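Glycerol kinase, putative (PDB 2W40) probably catalyses the ATP-dependent phosphorylation of glycerol to sn-glycerol 3-phosphate. Local coordinates at residues M3-S8 / F19-E23; I9-T13 / I81-R85; I76-G80 / A452-I458; N222-L228 / I240-I246; S251-Q256 / V443-A448. One frame throughout, in Å; residues are numbered along the deposited sequence.

Contact 1. Residues M3-S8 / F19-E23; sequences MNVILS and FFYDE
The first beta hairpin of the N-terminal FGGY domain, strands 3-11 and 15-21, is zipped together here; in the sugar kinase/Hsp70/actin superfamily such a hairpin opens the nucleotide-binding core. I6 faces Y21 and S8 faces F19 as antiparallel hydrogen-bonded pairs, each with two backbone bonds; the shortest, S8 N to F19 O at 2.7 Å, is essentially straight (179°). L7 and F20 form the non-hydrogen-bonded pair between them, their side chains side by side on the other face of the sheet. With its CG swung anti to the backbone N (chi1 170°), L7 lays CD1 over one face of the F20 ring, 3.9 Å from its centroid and offset toward the rim, a CH-pi contact. V5 CG2 comes to the edge of the same ring, 4.2 Å from F20 CD1. On the opposite face S8 CB sits at the edge of the Y21 ring, 4.0 Å from CE2, while S8 OG and Y21 OH both turn to S445. Beyond the last bridged pair, N4 ND2 makes a weak, 3.3 Å bond to E23 OE1, with amide and carboxylate planes 72° apart, and a water links N4 O to E23 N. K77 takes E23 OE2 in a salt bridge. The chemistry thus changes along the hairpin: backbone bonds and apolar contacts secure its buried part, whereas water and charge hold its partly exposed end.

Contact 2. Residues I9-T13 / I81-R85; sequences IDQST and ITNQR
I9 and I81, D10 and T82, Q11 and N83 pair in parallel where strands 3-11 and 74-83 run side by side. Backbone bonds come first: T82 N gives to I9 O at 2.8 Å, Q11 N to T82 O at 3.0 Å, and Q84 N carries the pattern past the strand end to Q11 O. Among side chains the polar link is amide to amide. Q84 NE2 donates to a lone pair of Q11 OE1 at 2.9 Å, nearly straight (175°), although the two amide planes stand 66° apart. The bend of Q11 at chi2 (-53°) turns its amide toward Q84, and its NE2 is held by S12 O and T16; Q84 OE1 goes to T87, so both amides are fixed in rotation. Apolar contact is slight: I9 CD1 lies 4.4 Å from I81 CG1; on the other face T82 CG2 packs 3.9 Å from D10 CB. Helix 167-176 packs against Q11 and I81 on one face of the sheet, while helices 248-255 and 443-455 meet T82 on the other, and T13 lies beside the ADP-site residue T270.

Contact 3. Residues I76-G80 / A452-I458; sequences IKCIG and AGLEVKI. With GOL (glycerol), chain B; EDO (1,2-ethanediol), chain D; EDO (1,2-ethanediol), chain E.
C78 is the bump of the strand here: its SG enters a hollow made by A452, V456 and I458, where the end of helix 443-455 comes down on the sheet. The sulfur lies 3.8 Å from A452 CB, 3.7 Å from V456 CG2 and 4.2 Å from I458 CD1. In the reverse sense A452 CB fills the shallow place at G80, only 3.6 Å from G80 N, where glycine presents no side chain to the helix. A Schellman motif with K457 at the positive-phi position ends the helix; I458 N bonds back to G453 O, and the turn brings I458 alongside V456 to wall the sulfur pocket. No hydrogen bond passes directly between the segments. Beside it, I458 CD1 rests 4.1 Å from K77 CB, and a glycerol, away from the known ADP-site residues and not evidently substrate, spans the two segments, taking a bond from K77 NZ at its O2 and giving one from its O1 to V456 O at 2.9 Å.

Contact 4. Residues N222-L228 / I240-I246; sequences NCSNFGL and IPITGCI. With EDO (1,2-ethanediol), chain F.
F226 and N222 join the edge segment 222-228 to strand 241-246, which runs antiparallel to it at the margin of the N-terminal domain's mixed sheet. N222 grips C245 twice: its O accepts from C245 N at 3.0 Å, and its ND2 gives to a lone pair of C245 O at 2.9 Å, in the plane of the N222 amide and nearly straight (170°). N222 OD1 is taken by K296 N, which leaves that side chain tied at both ends. T243 O is bonded by S224 N at 3.1 Å, the donor standing well above the carbonyl plane; T243 OG1 turns away to A452 O. I242 O receives F226 N; a water also lies near it and N225 OD1, though its bonds are doubtful. I242 N in turn gives to G227 O at 2.9 Å. Where the chain turns its corner at S224, K220 NZ serves S224 OG and N225 O. The F226 ring lies along the strand with C245 CB over one face, 3.9 Å from its centroid in a CH-pi contact, and C245 SG farther above the same ring at 4.9 Å. F226 CB meets I242 CG2 at 3.7 Å. Polar groups at this edge are thus met partly by irregular strand pairing and partly by the N222 amide and K220, while F226 adds apolar packing against I242 and C245.

Contact 5. Residues S251-Q256 / V443-A448; sequences SACIGQ and VTSLGA
V443, S251 and G447 carry the crossing of helices 248-255 and 443-455, whose short axes pass 6.6 Å apart at 82°. Such closeness rests on G447 and its partner G255: with no side chain at either, the two backbones come together directly. G447 CA reaches S251 O at 3.4 Å in a CA-H...O contact and lies 3.7 Å from G255 N. S251 OG, placed anti to its own N (chi1 -160°), donates to T444 O at 2.6 Å, in the carbonyl plane; that oxygen is also weakly bonded within its own helix. V443 lays CG2 against A252 CB at 3.8 Å, and T444 OG1 comes equally close to that methyl. Beneath, T82 of strand 74-83 touches S251, T444 and A448; F19 and Y21 of the hairpin meet S445 and L446, while A252 and Q256 lean on K265 of the C-terminal domain's sheet.

Overall arrangement
Contacts 1, 2 and 4 are pairings in one sheet, running from the hairpin through strands 3-11 and 74-83 to the edge strand 225-228; contacts 3 and 5 both use helix 443-455, assigned to the C-terminal family, against N-terminal elements. Contacts 2 and 5 lie deepest, their centres about 8 and 12 Å from the centre of the chain, whereas contacts 1, 3 and 4 lie farther out and include partly exposed residues, where water, glycerol or ethanediol joins in. Backbone bonds dominate the sheet contacts, but the helix contacts rely on small residues and close fit, with a single direct hydrogen bond in contact 5 and none in contact 3. T243 couples contacts 4 and 3, and S445 ties 5 to 1.

Contact 1. Residues M3-S8 / F19-E23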
# COMPACT_ATOMS: atom_id res chain seq x y z
N MET C 3 -42.28 -14.61 -27.36
CA MET C 3 -40.87 -14.78 -27.19
C MET C 3 -40.63 -15.90 -26.16
O MET C 3 -41.13 -15.79 -25.06
CB MET C 3 -40.21 -13.48 -26.67
CG MET C 3 -38.69 -13.50 -26.39
SD MET C 3 -37.70 -14.06 -27.78
CE MET C 3 -37.33 -12.50 -28.52
N ASN C 4 -39.92 -16.96 -26.58
CA ASN C 4 -39.48 -17.94 -25.60
C ASN C 4 -38.13 -17.49 -25.04
O ASN C 4 -37.24 -17.11 -25.79
CB ASN C 4 -39.25 -19.28 -26.21
CG ASN C 4 -40.50 -19.93 -26.69
OD1 ASN C 4 -41.62 -19.60 -26.35
ND2 ASN C 4 -40.29 -20.93 -27.51
N VAL C 5 -38.03 -17.64 -23.69
CA VAL C 5 -36.76 -17.37 -23.05
C VAL C 5 -36.38 -18.37 -21.98
O VAL C 5 -37.20 -19.08 -21.47
CB VAL C 5 -36.73 -15.94 -22.41
CG1 VAL C 5 -36.94 -14.76 -23.48
CG2 VAL C 5 -37.72 -15.89 -21.30
N ILE C 6 -35.08 -18.38 -21.71
CA ILE C 6 -34.44 -19.18 -20.67
C ILE C 6 -33.95 -18.16 -19.62
O ILE C 6 -33.21 -17.23 -19.97
CB ILE C 6 -33.28 -20.01 -21.18
CG1 ILE C 6 -33.70 -20.92 -22.32
CG2 ILE C 6 -32.58 -20.80 -20.01
CD1 ILE C 6 -32.46 -21.36 -23.13
N LEU C 7 -34.34 -18.36 -18.36
CA LEU C 7 -33.77 -17.50 -17.27
C LEU C 7 -32.51 -18.19 -16.73
O LEU C 7 -32.58 -19.35 -16.30
CB LEU C 7 -34.75 -17.19 -16.14
CG LEU C 7 -34.31 -16.54 -14.85
CD1 LEU C 7 -33.48 -15.26 -15.14
CD2 LEU C 7 -35.36 -16.40 -13.78
N SER C 8 -31.37 -17.47 -16.77
CA SER C 8 -30.14 -17.98 -16.17
C SER C 8 -29.81 -17.06 -14.99
O SER C 8 -29.64 -15.83 -15.23
CB SER C 8 -28.99 -18.06 -17.20
OG SER C 8 -27.82 -18.48 -16.55
N PHE C 19 -30.08 -13.18 -16.37
CA PHE C 19 -29.94 -13.18 -17.82
C PHE C 19 -31.08 -13.90 -18.41
O PHE C 19 -31.38 -15.04 -18.03
CB PHE C 19 -28.67 -13.82 -18.27
CG PHE C 19 -27.46 -13.12 -17.79
CD1 PHE C 19 -26.83 -12.20 -18.55
CD2 PHE C 19 -26.94 -13.41 -16.56
CE1 PHE C 19 -25.72 -11.59 -18.14
CE2 PHE C 19 -25.85 -12.80 -16.13
CZ PHE C 19 -25.23 -11.84 -16.93
N PHE C 20 -31.78 -13.22 -19.30
CA PHE C 20 -32.82 -13.88 -20.13
C PHE C 20 -32.23 -14.08 -21.52
O PHE C 20 -31.88 -13.10 -22.19
CB PHE C 20 -34.14 -13.10 -20.15
CG PHE C 20 -34.71 -12.88 -18.79
CD1 PHE C 20 -35.75 -13.62 -18.33
CD2 PHE C 20 -34.15 -11.89 -17.91
CE1 PHE C 20 -36.28 -13.38 -17.05
CE2 PHE C 20 -34.70 -11.64 -16.66
CZ PHE C 20 -35.74 -12.43 -16.22
N TYR C 21 -32.12 -15.33 -21.90
CA TYR C 21 -31.62 -15.75 -23.17
C TYR C 21 -32.75 -16.20 -24.09
O TYR C 21 -33.64 -16.92 -23.67
CB TYR C 21 -30.61 -16.87 -23.07
CG TYR C 21 -29.28 -16.48 -22.44
CD1 TYR C 21 -28.22 -16.14 -23.24
CD2 TYR C 21 -29.02 -16.64 -21.09
CE1 TYR C 21 -27.00 -15.80 -22.76
CE2 TYR C 21 -27.81 -16.25 -20.59
CZ TYR C 21 -26.77 -15.87 -21.44
OH TYR C 21 -25.51 -15.55 -20.99
N ASP C 22 -32.67 -15.77 -25.34
CA ASP C 22 -33.59 -16.33 -26.35
C ASP C 22 -33.01 -17.73 -26.71
O ASP C 22 -31.97 -18.13 -26.24
CB ASP C 22 -33.74 -15.41 -27.56
CG ASP C 22 -32.53 -15.34 -28.46
OD1 ASP C 22 -31.60 -16.16 -28.43
OD2 ASP C 22 -32.62 -14.41 -29.33
N GLU C 23 -33.68 -18.50 -27.59
CA GLU C 23 -33.28 -19.85 -27.89
C GLU C 23 -32.13 -19.98 -28.85
O GLU C 23 -31.69 -21.10 -29.13
CB GLU C 23 -34.49 -20.68 -28.28
CG GLU C 23 -35.55 -20.70 -27.18
CD GLU C 23 -36.79 -21.51 -27.43
OE1 GLU C 23 -37.25 -21.44 -28.56
OE2 GLU C 23 -37.29 -22.20 -26.51
O HOH W 1 -36.34 -17.74 -28.31

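Contact 2. Residues I9-T13 / I81-R85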
# COMPACT_ATOMS: atom_id res chain seq x y z
N ILE C 9 -29.76 -17.62 -13.75
CA ILE C 9 -29.45 -16.82 -12.57
C ILE C 9 -27.96 -17.12 -12.25
O ILE C 9 -27.57 -18.30 -12.07
CB ILE C 9 -30.32 -17.23 -11.37
CG1 ILE C 9 -31.82 -16.92 -11.70
CG2 ILE C 9 -29.70 -16.60 -10.08
CD1 ILE C 9 -32.79 -17.63 -10.77
N ASP C 10 -27.15 -16.05 -12.11
CA ASP C 10 -25.75 -16.19 -11.65
C ASP C 10 -25.62 -15.40 -10.33
O ASP C 10 -25.63 -14.20 -10.30
CB ASP C 10 -24.81 -15.67 -12.74
CG ASP C 10 -23.38 -15.61 -12.37
OD1 ASP C 10 -22.99 -16.16 -11.34
OD2 ASP C 10 -22.58 -15.00 -13.21
N GLN C 11 -25.69 -16.11 -9.24
CA GLN C 11 -25.60 -15.55 -7.92
C GLN C 11 -24.09 -15.54 -7.61
O GLN C 11 -23.51 -16.55 -7.19
CB GLN C 11 -26.43 -16.38 -6.90
CG GLN C 11 -26.77 -15.65 -5.61
CD GLN C 11 -25.52 -15.06 -4.93
OE1 GLN C 11 -24.74 -15.77 -4.32
NE2 GLN C 11 -25.26 -13.77 -5.22
N SER C 12 -23.46 -14.43 -7.94
CA SER C 12 -22.02 -14.30 -7.90
C SER C 12 -21.56 -13.74 -6.56
O SER C 12 -22.35 -13.42 -5.66
CB SER C 12 -21.56 -13.47 -9.12
OG SER C 12 -20.17 -13.58 -9.30
N THR C 13 -20.23 -13.66 -6.40
CA THR C 13 -19.69 -13.22 -5.06
C THR C 13 -20.12 -11.81 -4.74
O THR C 13 -20.51 -11.55 -3.60
CB THR C 13 -18.18 -13.29 -5.05
OG1 THR C 13 -17.79 -14.64 -5.42
CG2 THR C 13 -17.63 -13.08 -3.65
N ILE C 81 -29.49 -22.30 -12.69
CA ILE C 81 -28.90 -21.67 -11.53
C ILE C 81 -27.41 -21.94 -11.52
O ILE C 81 -26.95 -23.09 -11.67
CB ILE C 81 -29.54 -22.18 -10.23
CG1 ILE C 81 -30.97 -21.64 -10.21
CG2 ILE C 81 -28.72 -21.73 -9.01
CD1 ILE C 81 -31.82 -22.02 -9.04
N THR C 82 -26.61 -20.86 -11.33
CA THR C 82 -25.19 -21.00 -11.06
C THR C 82 -24.77 -20.02 -10.02
O THR C 82 -25.49 -19.04 -9.76
CB THR C 82 -24.39 -20.90 -12.41
OG1 THR C 82 -23.07 -21.35 -12.18
CG2 THR C 82 -24.42 -19.51 -13.02
N ASN C 83 -23.65 -20.28 -9.38
CA ASN C 83 -23.37 -19.57 -8.13
C ASN C 83 -21.94 -19.63 -7.70
O ASN C 83 -21.23 -20.56 -8.04
CB ASN C 83 -24.15 -20.29 -7.00
CG ASN C 83 -23.74 -21.79 -6.89
OD1 ASN C 83 -24.13 -22.60 -7.77
ND2 ASN C 83 -23.03 -22.19 -5.75
N GLN C 84 -21.53 -18.60 -6.97
CA GLN C 84 -20.30 -18.59 -6.22
C GLN C 84 -20.29 -19.89 -5.36
O GLN C 84 -21.28 -20.20 -4.65
CB GLN C 84 -20.28 -17.36 -5.29
CG GLN C 84 -21.52 -17.13 -4.45
CD GLN C 84 -21.31 -16.29 -3.18
OE1 GLN C 84 -20.23 -16.32 -2.58
NE2 GLN C 84 -22.37 -15.63 -2.73
N ARG C 85 -19.21 -20.64 -5.48
CA ARG C 85 -19.07 -21.93 -4.86
C ARG C 85 -18.56 -21.72 -3.37
O ARG C 85 -18.17 -20.59 -3.03
CB ARG C 85 -18.13 -22.76 -5.66
CG ARG C 85 -18.62 -23.00 -7.11
CD ARG C 85 -17.55 -23.67 -8.06
NE ARG C 85 -16.39 -22.82 -8.06
CZ ARG C 85 -15.18 -23.19 -8.47
NH1 ARG C 85 -15.01 -24.37 -9.07
NH2 ARG C 85 -14.12 -22.43 -8.23

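Contact 3. Residues I76-G80 / A452-I458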
# COMPACT_ATOMS: atom_id res chain seq x y z
N ILE C 76 -41.38 -18.29 -20.33
CA ILE C 76 -40.11 -18.69 -19.63
C ILE C 76 -40.10 -20.21 -19.65
O ILE C 76 -40.92 -20.82 -19.04
CB ILE C 76 -40.02 -18.15 -18.16
CG1 ILE C 76 -40.30 -16.67 -18.16
CG2 ILE C 76 -38.71 -18.50 -17.58
CD1 ILE C 76 -40.49 -16.04 -16.91
N LYS C 77 -39.20 -20.79 -20.41
CA LYS C 77 -39.19 -22.23 -20.64
C LYS C 77 -38.64 -23.00 -19.43
O LYS C 77 -39.09 -24.10 -19.09
CB LYS C 77 -38.34 -22.56 -21.85
CG LYS C 77 -38.99 -22.10 -23.19
CD LYS C 77 -40.23 -22.84 -23.39
CE LYS C 77 -40.63 -22.83 -24.86
NZ LYS C 77 -39.63 -23.63 -25.76
N CYS C 78 -37.62 -22.39 -18.83
CA CYS C 78 -36.90 -23.04 -17.73
C CYS C 78 -35.98 -22.04 -17.07
O CYS C 78 -35.74 -20.94 -17.58
CB CYS C 78 -36.09 -24.19 -18.26
SG CYS C 78 -35.06 -23.81 -19.61
N ILE C 79 -35.39 -22.48 -15.93
CA ILE C 79 -34.47 -21.68 -15.12
C ILE C 79 -33.22 -22.51 -14.90
O ILE C 79 -33.32 -23.66 -14.51
CB ILE C 79 -35.11 -21.25 -13.76
CG1 ILE C 79 -36.33 -20.39 -14.02
CG2 ILE C 79 -34.06 -20.64 -12.85
CD1 ILE C 79 -37.23 -20.26 -12.71
N GLY C 80 -32.05 -21.94 -15.17
CA GLY C 80 -30.75 -22.53 -14.73
C GLY C 80 -30.13 -21.63 -13.64
O GLY C 80 -30.31 -20.40 -13.63
N ALA C 452 -29.96 -25.84 -18.56
CA ALA C 452 -31.38 -25.75 -18.31
C ALA C 452 -32.17 -26.10 -19.62
O ALA C 452 -33.11 -26.92 -19.63
CB ALA C 452 -31.73 -24.40 -17.78
N GLY C 453 -31.76 -25.47 -20.73
CA GLY C 453 -32.35 -25.75 -22.02
C GLY C 453 -32.24 -27.16 -22.49
O GLY C 453 -33.16 -27.72 -23.07
N LEU C 454 -31.09 -27.74 -22.33
CA LEU C 454 -30.87 -29.14 -22.73
C LEU C 454 -31.81 -30.06 -21.95
O LEU C 454 -32.41 -30.97 -22.53
CB LEU C 454 -29.46 -29.54 -22.52
CG LEU C 454 -28.47 -29.07 -23.63
CD1 LEU C 454 -27.00 -29.35 -23.18
CD2 LEU C 454 -28.73 -29.59 -25.09
N GLU C 455 -32.05 -29.73 -20.67
CA GLU C 455 -32.87 -30.58 -19.80
C GLU C 455 -34.34 -30.59 -20.30
O GLU C 455 -35.05 -31.65 -20.21
CB GLU C 455 -32.77 -30.14 -18.34
CG GLU C 455 -33.71 -30.94 -17.46
CD GLU C 455 -33.47 -32.40 -17.22
OE1 GLU C 455 -32.40 -32.95 -17.68
OE2 GLU C 455 -34.31 -33.04 -16.45
N VAL C 456 -34.83 -29.48 -20.84
CA VAL C 456 -36.20 -29.43 -21.37
C VAL C 456 -36.30 -29.54 -22.92
O VAL C 456 -37.37 -29.26 -23.50
CB VAL C 456 -36.97 -28.20 -20.86
CG1 VAL C 456 -37.19 -28.24 -19.33
CG2 VAL C 456 -36.31 -26.88 -21.26
N LYS C 457 -35.20 -29.97 -23.54
CA LYS C 457 -35.11 -30.29 -24.97
C LYS C 457 -35.36 -29.09 -25.89
O LYS C 457 -35.98 -29.23 -26.99
CB LYS C 457 -36.12 -31.36 -25.33
CG LYS C 457 -36.31 -32.56 -24.36
CD LYS C 457 -35.11 -33.30 -24.27
CE LYS C 457 -35.38 -34.72 -23.58
NZ LYS C 457 -34.06 -35.24 -23.16
N ILE C 458 -34.84 -27.92 -25.49
CA ILE C 458 -34.89 -26.70 -26.38
C ILE C 458 -34.13 -26.99 -27.66
O ILE C 458 -34.56 -26.60 -28.74
CB ILE C 458 -34.33 -25.43 -25.71
CG1 ILE C 458 -35.20 -25.09 -24.52
CG2 ILE C 458 -34.21 -24.33 -26.74
CD1 ILE C 458 -34.97 -23.76 -23.80
C1 GOL B . -39.90 -28.03 -25.41
O1 GOL B . -38.60 -27.51 -25.48
C2 GOL B . -40.87 -27.21 -24.56
O2 GOL B . -40.94 -25.82 -24.83
C3 GOL B . -42.26 -27.87 -24.60
O3 GOL B . -43.35 -26.97 -24.78
C1 EDO D . -43.84 -17.52 -17.63
O1 EDO D . -43.83 -18.11 -18.94
C2 EDO D . -44.59 -16.21 -17.30
O2 EDO D . -44.56 -15.23 -18.37
C1 EDO E . -28.78 -32.87 -21.72
O1 EDO E . -28.26 -33.75 -22.72
C2 EDO E . -29.16 -33.65 -20.51
O2 EDO E . -30.60 -33.67 -20.40

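Contact 4. Residues N222-L228 / I240-I246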
# COMPACT_ATOMS: atom_id res chain seq x y z
N ASN C 222 -26.23 -32.26 -13.27
CA ASN C 222 -26.35 -30.86 -13.63
C ASN C 222 -27.62 -30.47 -14.43
O ASN C 222 -28.08 -29.35 -14.34
CB ASN C 222 -25.10 -30.35 -14.40
CG ASN C 222 -23.82 -30.41 -13.55
OD1 ASN C 222 -22.86 -31.12 -13.84
ND2 ASN C 222 -23.86 -29.68 -12.46
N CYS C 223 -28.13 -31.41 -15.24
CA CYS C 223 -29.41 -31.26 -15.91
C CYS C 223 -30.38 -32.18 -15.13
O CYS C 223 -30.21 -33.39 -15.10
CB CYS C 223 -29.25 -31.79 -17.31
SG CYS C 223 -28.18 -30.86 -18.39
N SER C 224 -31.42 -31.63 -14.53
CA SER C 224 -32.28 -32.43 -13.64
C SER C 224 -33.58 -31.71 -13.34
O SER C 224 -33.73 -30.59 -13.70
CB SER C 224 -31.50 -32.85 -12.35
OG SER C 224 -32.11 -34.00 -11.73
N ASN C 225 -34.53 -32.36 -12.68
CA ASN C 225 -35.73 -31.72 -12.18
C ASN C 225 -35.42 -31.25 -10.77
O ASN C 225 -35.47 -32.04 -9.84
CB ASN C 225 -36.85 -32.70 -12.15
CG ASN C 225 -38.19 -32.05 -11.75
OD1 ASN C 225 -38.20 -30.88 -11.44
ND2 ASN C 225 -39.31 -32.80 -11.82
N PHE C 226 -35.07 -29.99 -10.66
CA PHE C 226 -34.85 -29.36 -9.35
C PHE C 226 -36.11 -28.83 -8.67
O PHE C 226 -36.05 -28.39 -7.50
CB PHE C 226 -33.78 -28.28 -9.45
CG PHE C 226 -32.41 -28.78 -9.79
CD1 PHE C 226 -31.55 -29.26 -8.79
CD2 PHE C 226 -31.97 -28.84 -11.11
CE1 PHE C 226 -30.31 -29.82 -9.16
CE2 PHE C 226 -30.74 -29.32 -11.43
CZ PHE C 226 -29.93 -29.84 -10.49
N GLY C 227 -37.24 -28.85 -9.40
CA GLY C 227 -38.49 -28.42 -8.89
C GLY C 227 -39.10 -27.31 -9.63
O GLY C 227 -38.55 -26.70 -10.49
N LEU C 228 -40.27 -27.01 -9.15
CA LEU C 228 -41.13 -25.94 -9.62
C LEU C 228 -40.99 -24.72 -8.75
O LEU C 228 -41.03 -24.77 -7.53
CB LEU C 228 -42.60 -26.38 -9.60
CG LEU C 228 -43.14 -27.53 -10.39
CD1 LEU C 228 -44.63 -27.83 -10.01
CD2 LEU C 228 -42.90 -27.39 -11.94
N ILE C 240 -42.81 -22.59 -13.20
CA ILE C 240 -41.69 -22.63 -14.12
C ILE C 240 -40.65 -23.56 -13.48
O ILE C 240 -40.34 -23.38 -12.30
CB ILE C 240 -41.10 -21.24 -14.32
CG1 ILE C 240 -42.12 -20.29 -14.98
CG2 ILE C 240 -39.89 -21.28 -15.16
CD1 ILE C 240 -42.70 -20.80 -16.31
N PRO C 241 -40.11 -24.53 -14.25
CA PRO C 241 -39.18 -25.52 -13.67
C PRO C 241 -37.71 -25.03 -13.65
O PRO C 241 -37.28 -24.30 -14.53
CB PRO C 241 -39.29 -26.68 -14.63
CG PRO C 241 -39.47 -26.00 -15.96
CD PRO C 241 -40.28 -24.78 -15.72
N ILE C 242 -36.99 -25.45 -12.62
CA ILE C 242 -35.59 -25.20 -12.45
C ILE C 242 -34.95 -26.51 -12.94
O ILE C 242 -35.17 -27.60 -12.36
CB ILE C 242 -35.20 -24.94 -10.96
CG1 ILE C 242 -35.91 -23.68 -10.46
CG2 ILE C 242 -33.67 -24.83 -10.83
CD1 ILE C 242 -35.87 -23.50 -8.88
N THR C 243 -34.21 -26.40 -14.03
CA THR C 243 -33.77 -27.58 -14.76
C THR C 243 -32.27 -27.70 -14.99
O THR C 243 -31.77 -28.69 -15.58
CB THR C 243 -34.49 -27.65 -16.12
OG1 THR C 243 -34.15 -26.48 -16.90
CG2 THR C 243 -35.99 -27.68 -15.92
N GLY C 244 -31.50 -26.71 -14.54
CA GLY C 244 -30.08 -26.85 -14.54
C GLY C 244 -29.45 -26.15 -13.38
O GLY C 244 -29.94 -25.15 -12.93
N CYS C 245 -28.39 -26.74 -12.85
CA CYS C 245 -27.65 -26.21 -11.73
C CYS C 245 -26.25 -26.64 -11.73
O CYS C 245 -25.97 -27.82 -11.88
CB CYS C 245 -28.30 -26.73 -10.49
SG CYS C 245 -27.70 -26.00 -8.89
N ILE C 246 -25.34 -25.70 -11.56
CA ILE C 246 -23.88 -25.96 -11.66
C ILE C 246 -23.13 -24.83 -10.93
O ILE C 246 -23.60 -23.69 -10.94
CB ILE C 246 -23.46 -26.10 -13.16
CG1 ILE C 246 -22.05 -26.57 -13.28
CG2 ILE C 246 -23.75 -24.74 -13.89
CD1 ILE C 246 -21.69 -27.22 -14.66
C1 EDO F . -40.94 -28.07 -6.46
O1 EDO F . -41.77 -26.85 -5.74
C2 EDO F . -41.48 -29.48 -6.64
O2 EDO F . -41.75 -30.02 -7.99
O HOH W 2 -37.60 -28.86 -12.77

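Contact 5. Residues S251-Q256 / V443-A448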
# COMPACT_ATOMS: atom_id res chain seq x y z
N SER C 251 -19.67 -23.85 -14.71
CA SER C 251 -20.65 -23.24 -15.67
C SER C 251 -19.89 -22.59 -16.83
O SER C 251 -20.26 -22.75 -18.00
CB SER C 251 -21.63 -22.29 -15.01
OG SER C 251 -22.76 -22.09 -15.81
N ALA C 252 -18.83 -21.87 -16.53
CA ALA C 252 -18.02 -21.22 -17.52
C ALA C 252 -17.31 -22.21 -18.46
O ALA C 252 -17.07 -21.90 -19.67
CB ALA C 252 -16.99 -20.34 -16.79
N CYS C 253 -16.95 -23.40 -17.99
CA CYS C 253 -16.48 -24.54 -18.82
C CYS C 253 -17.51 -24.97 -19.85
O CYS C 253 -17.18 -25.16 -21.01
CB CYS C 253 -16.11 -25.76 -18.00
SG CYS C 253 -14.74 -25.49 -16.85
N ILE C 254 -18.78 -24.98 -19.44
CA ILE C 254 -19.81 -25.36 -20.41
C ILE C 254 -20.02 -24.20 -21.39
O ILE C 254 -20.12 -24.46 -22.60
CB ILE C 254 -21.09 -25.83 -19.72
CG1 ILE C 254 -20.85 -27.08 -18.88
CG2 ILE C 254 -22.19 -26.21 -20.75
CD1 ILE C 254 -22.11 -27.51 -18.12
N GLY C 255 -20.09 -22.98 -20.91
CA GLY C 255 -20.18 -21.81 -21.79
C GLY C 255 -19.02 -21.57 -22.75
O GLY C 255 -19.23 -20.90 -23.79
N GLN C 256 -17.85 -22.11 -22.41
CA GLN C 256 -16.66 -21.96 -23.28
C GLN C 256 -16.57 -23.25 -24.18
O GLN C 256 -15.59 -23.39 -24.95
CB GLN C 256 -15.43 -21.83 -22.45
CG GLN C 256 -15.15 -20.54 -21.74
CD GLN C 256 -14.42 -19.55 -22.62
OE1 GLN C 256 -13.79 -18.63 -22.13
NE2 GLN C 256 -14.57 -19.69 -23.87
N VAL C 443 -19.90 -15.79 -19.75
CA VAL C 443 -19.95 -17.21 -20.14
C VAL C 443 -20.48 -18.08 -18.97
O VAL C 443 -21.05 -19.18 -19.21
CB VAL C 443 -18.64 -17.82 -20.68
CG1 VAL C 443 -18.10 -17.03 -21.89
CG2 VAL C 443 -17.55 -17.83 -19.65
N THR C 444 -20.32 -17.59 -17.72
CA THR C 444 -20.95 -18.33 -16.58
C THR C 444 -22.46 -18.51 -16.73
O THR C 444 -22.99 -19.64 -16.63
CB THR C 444 -20.62 -17.61 -15.27
OG1 THR C 444 -19.18 -17.74 -15.08
CG2 THR C 444 -21.37 -18.26 -14.09
N SER C 445 -23.19 -17.41 -16.93
CA SER C 445 -24.65 -17.48 -17.14
C SER C 445 -25.01 -18.29 -18.38
O SER C 445 -26.03 -18.96 -18.40
CB SER C 445 -25.24 -16.10 -17.21
OG SER C 445 -24.84 -15.40 -18.39
N LEU C 446 -24.18 -18.19 -19.44
CA LEU C 446 -24.42 -18.94 -20.67
C LEU C 446 -24.38 -20.45 -20.40
O LEU C 446 -25.26 -21.20 -20.89
CB LEU C 446 -23.39 -18.52 -21.71
CG LEU C 446 -23.50 -19.08 -23.06
CD1 LEU C 446 -24.82 -18.81 -23.67
CD2 LEU C 446 -22.26 -18.54 -23.82
N GLY C 447 -23.45 -20.93 -19.57
CA GLY C 447 -23.41 -22.35 -19.31
C GLY C 447 -24.65 -22.91 -18.60
O GLY C 447 -25.14 -23.98 -18.92
N ALA C 448 -25.22 -22.12 -17.69
CA ALA C 448 -26.40 -22.48 -16.95
C ALA C 448 -27.63 -22.49 -17.87
O ALA C 448 -28.54 -23.31 -17.68
CB ALA C 448 -26.64 -21.55 -15.77